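Local coordinates for transcriptional regulator, MarR family (Bacillus cereus, PDB 4XRF), which probably binds DNA through a winged helix-turn-helix fold and regulates transcription, as MarR-family factors of the MepR type do, at the interface of chains A and B and the interface of chains A and C. Numbering follows the deposited sequence. Chains: chain A/B/C, Transcriptional regulator, MarR family.

Contact 1: the interface of chains A and B. Residues chain A 57-58, 128, 131-132; chain B 6-7, 10.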
# COMPACT_ATOMS: atom_id res chain seq x y z
N MET A 57 2.58 -22.48 7.77
CA MET A 57 2.55 -21.16 7.07
C MET A 57 3.75 -20.97 6.13
O MET A 57 3.85 -19.96 5.42
CB MET A 57 2.56 -19.99 8.08
CG MET A 57 1.48 -19.98 9.15
SD MET A 57 -0.19 -19.72 8.54
CE MET A 57 -0.13 -18.04 7.92
N TYR A 58 4.69 -21.92 6.17
CA TYR A 58 5.89 -21.89 5.34
C TYR A 58 6.84 -20.73 5.67
O TYR A 58 7.60 -20.28 4.81
CB TYR A 58 5.52 -21.96 3.84
CG TYR A 58 4.86 -23.28 3.51
CD1 TYR A 58 3.48 -23.44 3.62
CD2 TYR A 58 5.63 -24.39 3.13
CE1 TYR A 58 2.88 -24.66 3.35
CE2 TYR A 58 5.04 -25.61 2.85
CZ TYR A 58 3.65 -25.73 2.95
OH TYR A 58 3.05 -26.93 2.67
N LEU A 128 -2.05 -22.77 -4.80
CA LEU A 128 -1.62 -22.90 -3.42
C LEU A 128 -0.22 -23.51 -3.33
O LEU A 128 0.61 -23.01 -2.57
CB LEU A 128 -2.64 -23.73 -2.62
CG LEU A 128 -2.20 -24.13 -1.21
CD1 LEU A 128 -2.12 -22.90 -0.32
CD2 LEU A 128 -3.13 -25.19 -0.62
N PHE A 131 2.34 -20.95 -4.48
CA PHE A 131 2.51 -19.94 -3.44
C PHE A 131 3.32 -20.47 -2.26
O PHE A 131 4.13 -19.74 -1.68
CB PHE A 131 1.14 -19.42 -2.96
CG PHE A 131 0.53 -18.38 -3.85
CD1 PHE A 131 1.05 -18.09 -5.10
CD2 PHE A 131 -0.62 -17.71 -3.44
CE1 PHE A 131 0.46 -17.15 -5.92
CE2 PHE A 131 -1.22 -16.77 -4.25
CZ PHE A 131 -0.67 -16.48 -5.49
N GLU A 132 3.08 -21.72 -1.88
CA GLU A 132 3.84 -22.34 -0.80
C GLU A 132 5.31 -22.45 -1.21
O GLU A 132 6.22 -22.19 -0.42
CB GLU A 132 3.25 -23.71 -0.44
CG GLU A 132 1.93 -23.64 0.32
CD GLU A 132 1.24 -24.99 0.48
OE1 GLU A 132 1.66 -25.98 -0.15
OE2 GLU A 132 0.26 -25.06 1.26
N LYS B 6 -6.07 -20.26 2.92
CA LYS B 6 -4.64 -20.51 2.89
C LYS B 6 -3.95 -19.74 1.76
O LYS B 6 -2.96 -19.07 1.99
CB LYS B 6 -4.30 -22.00 2.83
CG LYS B 6 -2.84 -22.27 3.16
CD LYS B 6 -2.56 -23.73 3.50
CE LYS B 6 -1.15 -23.84 4.08
NZ LYS B 6 -0.89 -25.08 4.88
N ILE B 7 -4.51 -19.81 0.55
CA ILE B 7 -4.00 -19.00 -0.56
C ILE B 7 -3.91 -17.50 -0.20
O ILE B 7 -2.88 -16.87 -0.48
CB ILE B 7 -4.86 -19.17 -1.84
CG1 ILE B 7 -4.71 -20.58 -2.42
CG2 ILE B 7 -4.46 -18.11 -2.86
CD1 ILE B 7 -5.72 -20.91 -3.51
N LEU B 10 -0.99 -16.79 2.25
CA LEU B 10 0.30 -16.83 1.54
C LEU B 10 0.48 -15.63 0.60
O LEU B 10 1.57 -15.03 0.57
CB LEU B 10 0.42 -18.13 0.75
CG LEU B 10 0.68 -19.38 1.59
CD1 LEU B 10 0.29 -20.61 0.80
CD2 LEU B 10 2.14 -19.46 1.96

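Contact 2: the interface of chains A and C. Residues chain A 29-30, 74, 100; chain C 29-30, 74, 100.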
# COMPACT_ATOMS: atom_id res chain seq x y z
N THR A 29 -13.35 -7.98 9.83
CA THR A 29 -13.04 -9.14 10.67
C THR A 29 -12.03 -8.83 11.79
O THR A 29 -11.94 -9.59 12.74
CB THR A 29 -12.51 -10.34 9.85
OG1 THR A 29 -11.26 -10.00 9.24
CG2 THR A 29 -13.51 -10.73 8.76
N GLY A 30 -11.28 -7.74 11.65
CA GLY A 30 -10.18 -7.39 12.57
C GLY A 30 -8.93 -8.25 12.44
O GLY A 30 -8.09 -8.28 13.35
N GLN A 74 -4.56 -8.81 20.69
CA GLN A 74 -6.02 -8.87 20.46
C GLN A 74 -6.70 -9.89 21.38
O GLN A 74 -7.92 -10.01 21.36
CB GLN A 74 -6.36 -9.20 18.99
CG GLN A 74 -5.95 -8.18 17.95
CD GLN A 74 -6.80 -8.27 16.69
OE1 GLN A 74 -8.04 -8.28 16.76
NE2 GLN A 74 -6.15 -8.33 15.54
N ARG A 100 -14.11 -15.06 17.33
CA ARG A 100 -13.61 -14.24 16.23
C ARG A 100 -13.48 -15.03 14.91
O ARG A 100 -13.87 -14.53 13.86
CB ARG A 100 -12.28 -13.55 16.56
CG ARG A 100 -11.85 -12.53 15.50
CD ARG A 100 -12.64 -11.20 15.58
NE ARG A 100 -12.13 -10.41 16.69
CZ ARG A 100 -11.00 -9.70 16.66
NH1 ARG A 100 -10.27 -9.63 15.55
NH2 ARG A 100 -10.59 -9.06 17.75
N THR C 29 -4.71 -4.58 17.19
CA THR C 29 -5.96 -4.09 17.75
C THR C 29 -7.21 -4.56 17.00
O THR C 29 -8.30 -4.49 17.54
CB THR C 29 -5.99 -2.54 17.84
OG1 THR C 29 -5.96 -1.98 16.51
CG2 THR C 29 -4.80 -2.01 18.64
N GLY C 30 -7.04 -5.01 15.75
CA GLY C 30 -8.16 -5.37 14.87
C GLY C 30 -8.96 -4.19 14.31
O GLY C 30 -10.08 -4.36 13.83
N GLN C 74 -17.82 -6.75 12.78
CA GLN C 74 -16.98 -7.13 13.94
C GLN C 74 -17.79 -7.14 15.24
O GLN C 74 -17.25 -7.50 16.29
CB GLN C 74 -15.77 -6.19 14.11
CG GLN C 74 -14.74 -6.21 12.99
CD GLN C 74 -13.37 -5.76 13.47
OE1 GLN C 74 -12.85 -6.25 14.49
NE2 GLN C 74 -12.76 -4.82 12.75
N ARG C 100 -13.04 -3.82 23.27
CA ARG C 100 -12.07 -3.63 22.19
C ARG C 100 -11.37 -2.26 22.26
O ARG C 100 -10.16 -2.19 22.09
CB ARG C 100 -12.69 -3.83 20.80
CG ARG C 100 -11.66 -3.83 19.67
CD ARG C 100 -10.86 -5.15 19.58
NE ARG C 100 -11.69 -6.17 18.95
CZ ARG C 100 -11.93 -6.25 17.64
NH1 ARG C 100 -11.35 -5.41 16.78
NH2 ARG C 100 -12.75 -7.18 17.18

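Contact 3: the interface of chains A and C. Residues chain A 26, 30, 32, 35, 74; chain C 23, 26-27.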
# COMPACT_ATOMS: atom_id res chain seq x y z
N MET A 26 -10.07 -6.95 6.42
CA MET A 26 -9.44 -6.51 7.65
C MET A 26 -10.37 -5.61 8.49
O MET A 26 -10.39 -5.73 9.72
CB MET A 26 -8.09 -5.84 7.32
CG MET A 26 -7.00 -6.84 6.92
SD MET A 26 -5.40 -6.14 6.39
CE MET A 26 -5.30 -4.67 7.41
N GLY A 30 -11.28 -7.74 11.65
CA GLY A 30 -10.18 -7.39 12.57
C GLY A 30 -8.93 -8.25 12.44
O GLY A 30 -8.09 -8.28 13.35
N THR A 32 -5.74 -9.76 9.57
CA THR A 32 -5.09 -9.91 8.27
C THR A 32 -5.27 -11.37 7.82
O THR A 32 -5.59 -12.24 8.65
CB THR A 32 -3.59 -9.64 8.34
OG1 THR A 32 -2.99 -10.67 9.11
CG2 THR A 32 -3.29 -8.31 9.02
N GLN A 35 -3.27 -13.95 9.98
CA GLN A 35 -3.83 -14.07 11.34
C GLN A 35 -5.09 -14.96 11.33
O GLN A 35 -5.27 -15.82 12.21
CB GLN A 35 -4.19 -12.70 11.92
CG GLN A 35 -3.01 -11.81 12.31
CD GLN A 35 -3.48 -10.48 12.89
OE1 GLN A 35 -4.45 -9.89 12.41
NE2 GLN A 35 -2.81 -10.02 13.93
N GLN A 74 -4.56 -8.81 20.69
CA GLN A 74 -6.02 -8.87 20.46
C GLN A 74 -6.70 -9.89 21.38
O GLN A 74 -7.92 -10.01 21.36
CB GLN A 74 -6.36 -9.20 18.99
CG GLN A 74 -5.95 -8.18 17.95
CD GLN A 74 -6.80 -8.27 16.69
OE1 GLN A 74 -8.04 -8.28 16.76
NE2 GLN A 74 -6.15 -8.33 15.54
N LEU C 23 -0.02 -0.74 10.02
CA LEU C 23 -0.32 -2.16 9.79
C LEU C 23 -0.09 -2.96 11.08
O LEU C 23 -0.89 -3.84 11.42
CB LEU C 23 0.48 -2.74 8.62
CG LEU C 23 0.39 -4.25 8.36
CD1 LEU C 23 -1.05 -4.72 8.11
CD2 LEU C 23 1.30 -4.66 7.21
N MET C 26 -3.10 -2.21 13.28
CA MET C 26 -4.21 -2.99 12.77
C MET C 26 -4.13 -4.47 13.19
O MET C 26 -5.15 -5.08 13.52
CB MET C 26 -4.33 -2.80 11.25
CG MET C 26 -4.88 -1.43 10.85
SD MET C 26 -4.94 -1.05 9.07
CE MET C 26 -5.26 -2.67 8.37
N GLN C 27 -2.91 -5.03 13.20
CA GLN C 27 -2.65 -6.40 13.63
C GLN C 27 -2.82 -6.54 15.13
O GLN C 27 -3.30 -7.58 15.60
CB GLN C 27 -1.21 -6.83 13.27
CG GLN C 27 -0.98 -6.92 11.77
CD GLN C 27 0.45 -7.25 11.41
OE1 GLN C 27 1.40 -6.72 12.00
NE2 GLN C 27 0.62 -8.15 10.44

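Contact 1: the interface of chains A and B
A chi1 of 171° sends the side chain of A:Leu128 away from its own backbone N and carries its CD1 methyl to chain B, 3.5 Å from B:Leu10 CD1. B:Leu10 comes to meet it with CG turned away from the carbonyl carbon (chi1 -74°). This is part of the helical dimerisation region typical of the MarR winged-helix family: helix 121-139 of chain A lies against the N-terminal part of helix 4-29 of chain B, and a two-fold axis repeats the contact with the chains exchanged. The two leucine side chains cross at about a right angle. B:Leu10 CD1 lies between A:Leu128 and A:Glu132, 3.5 Å from A:Glu132 CG, while the CD2 branch points to the backbone carbonyl of A:Met57, at the end of helix 50-57. On the other flank, B:Ile7 splits its branches: CG1 packs on A:Leu128 CB, and CG2 sits 3.8 Å from A:Phe131 CE2. The carbonyl O of B:Ile7 meets the edge of that phenyl ring, in its plane. B:Lys6 runs out extended, laying CG over A:Leu128 CD1 at 3.6 Å, and the end of its side chain passes A:Glu132 OE2 with CE nearer than the amine NZ. The salt bridge is long, 3.8 Å from B:Lys6 NZ to A:Glu132 OE2, and probably adds mainly electrostatic attraction. A:Tyr58 backs the glutamate from within chain A, with A:Glu132 CB centred over one ring face, 3.8 Å above the plane.

Contact 2: the interface of chains A and C
The guanidinium groups of A:Arg100 and C:Arg100 approach from opposite directions and stack face to face, their planes 28° apart and their CZ atoms 3.7 Å from each other. They meet in a two-fold patch between two copies of this MarR-family winged-helix protein, an interface that may be only a crystal contact. At the edge of each guanidinium, in its plane, lies OE1 of Gln74 from the same chain, just after helix 61-73, the family's recognition helix. A:Arg100 grips that oxygen end-on, NH1 at 2.9 Å and NH2 at 2.8 Å from A:Gln74 OE1. The negative end of the amide dipole at OE1 probably offsets part of the positive charge and eases the meeting of two like-charged groups; the close NH2 pair itself is no hydrogen bond. Bends at chi2 and chi3 (76° and 77°) turn the end of the A:Arg100 side chain toward A:Gln74 OE1 and the partner arginine. A:Arg100 NH1 also donates, at a longer distance, to A:Thr29 O on a lone pair, though that oxygen is tilted from the guanidinium plane. Each Gln74 amide lies against the partner's backbone, A:Gln74 CD coming 3.4 Å from C:Gly30 N, and the two Gly30 CA atoms are 3.7 Å apart. Within chain A, A:Gln74 NE2 donates to A:Gly30 O at 2.9 Å, nearly along the C=O axis.

Contact 3: the interface of chains A and C
Hydrogen bonds from A:Gln35 and A:Gln74 converge on the backbone carbonyl of C:Gln27, close to the C-terminal end of helix 4-29 in this MarR-family protein. The patch belongs to the two-fold A-C contact between copies, whose biological role the coordinates do not establish. A:Gln35 NE2 donates to C:Gln27 O at 3.0 Å, the oxygen lying almost in the plane of the glutamine amide and the donor tilted 25° from the carbonyl plane. A:Gln74 NE2 reaches C:Gln27 O at 2.9 Å, but from the opposite face and well above the plane, 52° out of it, and does not use a lone pair. The carbonyl is thus clasped from both faces by side-chain amides of chain A. Inside chain A, A:Thr32 immediately precedes helix 33-45 and caps its N-terminus in a capping-box pattern: its backbone N donates to A:Gln35 OE1 at 3.1 Å, and its OG1 weakly accepts from A:Gln35 N. The first bond fixes the flip of the A:Gln35 amide and leaves NE2 aimed across the interface. Apolar contact comes from A:Thr32, whose CG2 lies anti to the carbonyl carbon (OG1 at chi1 68°) and touches C:Gln27 CG at 3.9 Å. The aliphatic part of C:Gln27 also passes A:Gln35, with C:Gln27 CB 3.6 Å from A:Gln35 NE2. The side chains of A:Met26 and C:Met26 approach each other, but the placement of their CE methyls is doubtful.

Contacts 2 and 3 are neighbouring patches of one A-C interface, about 7 Å apart between the centres of their C-alpha atoms, and they share A:Gly30 and A:Gln74. Contact 1, on the A-B interface, lies about 23 Å from contact 2 and about 18 Å from contact 3, again centre to centre of the C-alpha atoms. Helix 4-29 serves both interfaces: its N-terminal part, from chain B, enters contact 1, and its C-terminal part enters contacts 2 and 3. A MarR-type dimer would be the A-B pair, so the A-C contacts probably join dimers into the deposited tetramer, perhaps only through crystal packing.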